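Local coordinates for DNA-binding protein HU (PDB 1P71) that bends and wraps DNA as a histone-like homodimer, stabilising it against denaturation under extreme conditions, and is essential for heterocyst differentiation, at residues A23-T26 against A27-T31. Sequence-based numbering, arbitrary orientation.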
loop_
_atom_site.group_PDB
_atom_site.type_symbol
_atom_site.label_atom_id
_atom_site.label_comp_id
_atom_site.label_asym_id
_atom_site.label_seq_id
_atom_site.Cartn_x
_atom_site.Cartn_y
_atom_site.Cartn_z
ATOM N N ALA C 23 -18.862 -2.414 -0.515
ATOM C CA ALA C 23 -19.185 -1.386 0.468
ATOM C C ALA C 23 -18.075 -1.244 1.517
ATOM O O ALA C 23 -17.542 -0.146 1.741
ATOM C CB ALA C 23 -20.532 -1.697 1.132
ATOM N N VAL C 24 -17.716 -2.365 2.143
ATOM C CA VAL C 24 -16.705 -2.350 3.196
ATOM C C VAL C 24 -15.310 -2.017 2.631
ATOM O O VAL C 24 -14.551 -1.250 3.230
ATOM C CB VAL C 24 -16.696 -3.691 3.990
ATOM C CG1 VAL C 24 -15.553 -3.722 5.014
ATOM C CG2 VAL C 24 -18.037 -3.931 4.673
ATOM N N LEU C 25 -14.981 -2.560 1.466
ATOM C CA LEU C 25 -13.684 -2.249 0.865
ATOM C C LEU C 25 -13.554 -0.756 0.500
ATOM O O LEU C 25 -12.529 -0.143 0.789
ATOM C CB LEU C 25 -13.370 -3.163 -0.330
ATOM C CG LEU C 25 -12.057 -2.871 -1.059
ATOM C CD1 LEU C 25 -10.812 -3.322 -0.235
ATOM C CD2 LEU C 25 -12.047 -3.459 -2.476
ATOM N N THR C 26 -14.586 -0.176 -0.115
ATOM C CA THR C 26 -14.550 1.230 -0.517
ATOM C C THR C 26 -14.363 2.132 0.698
ATOM O O THR C 26 -13.533 3.045 0.673
ATOM C CB THR C 26 -15.817 1.621 -1.311
ATOM O OG1 THR C 26 -15.908 0.793 -2.481
ATOM C CG2 THR C 26 -15.695 3.031 -1.883
ATOM N N ALA C 27 -15.112 1.866 1.763
ATOM C CA ALA C 27 -14.968 2.634 2.995
ATOM C C ALA C 27 -13.577 2.491 3.612
ATOM O O ALA C 27 -13.076 3.438 4.189
ATOM C CB ALA C 27 -16.029 2.258 3.994
ATOM N N ALA C 28 -12.968 1.310 3.485
ATOM C CA ALA C 28 -11.641 1.028 4.053
ATOM C C ALA C 28 -10.557 1.847 3.364
ATOM O O ALA C 28 -9.737 2.491 4.030
ATOM C CB ALA C 28 -11.329 -0.473 3.973
ATOM N N LEU C 29 -10.582 1.845 2.030
ATOM C CA LEU C 29 -9.657 2.635 1.225
ATOM C C LEU C 29 -9.878 4.128 1.407
ATOM O O LEU C 29 -8.914 4.884 1.471
ATOM C CB LEU C 29 -9.776 2.269 -0.251
ATOM C CG LEU C 29 -9.697 0.777 -0.592
ATOM C CD1 LEU C 29 -10.021 0.558 -2.067
ATOM C CD2 LEU C 29 -8.359 0.175 -0.207
ATOM N N GLU C 30 -11.139 4.556 1.485
ATOM C CA GLU C 30 -11.437 5.975 1.688
ATOM C C GLU C 30 -10.932 6.445 3.055
ATOM O O GLU C 30 -10.422 7.566 3.179
ATOM C CB GLU C 30 -12.937 6.287 1.508
ATOM C CG GLU C 30 -13.448 6.115 0.077
ATOM C CD GLU C 30 -14.899 6.551 -0.127
ATOM O OE1 GLU C 30 -15.638 6.792 0.869
ATOM O OE2 GLU C 30 -15.307 6.650 -1.308
ATOM N N THR C 31 -11.075 5.584 4.064
ATOM C CA THR C 31 -10.584 5.839 5.420
ATOM C C THR C 31 -9.074 5.919 5.500
ATOM O O THR C 31 -8.535 6.779 6.192
ATOM C CB THR C 31 -11.088 4.755 6.385
ATOM O OG1 THR C 31 -12.520 4.788 6.436
ATOM C CG2 THR C 31 -10.662 5.062 7.845
#
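The carboxylate of Glu30 has Thr26 against one face: the methyl CG2 lies over that face, 3.7 Å from OE2, while Thr26 O is on the same side but further back, against CG. This is the i to i+4 spacing of helix 18-37, the long arm of the helical hairpin in the HU dimer's body. The nearest atom of residues 23-31 is about 18 Å from the bound DNA. The two side chains run side by side in the same direction. Glu30 has CG beside its own backbone N (chi1 -67°), which brings CG to 3.1 Å from Thr26 O; the chain then extends over the threonine. Thr26 OG1 is hydrogen-bonded to Asp22 O, one turn back, so it is the methyl that meets the acid.

Four alpha-helical bonds tie the two segments together. Glu30 N reaches Thr26 O at 2.9 Å, and Leu29 N reaches Leu25 O at 3.0 Å, the straightest of the four at 170° at the hydrogen; Ala28 N to Val24 O is the most bent, at 143°. On the leucine flank Leu25 CG and Leu29 CD1 meet at 4.1 Å as the two side chains cross at a slant. Leu29 CG also sits against the Leu25 carbonyl oxygen. Beyond this pair, Leu25 rests on Leu6 and Val7 of helix 3-14, while Leu29 packs on Phe47 of the second subunit.

The dimer interface also takes in Val24 and Ala27, both against Val10 of the second subunit. Nearby, Thr31 OG1 hydrogen-bonds to Lys13 NZ of that subunit and donates to Ala27 O at 2.7 Å. That oxygen is gripped twice, with Thr31 OG1 and Thr31 N arriving from opposite faces of the Ala27 carbonyl plane.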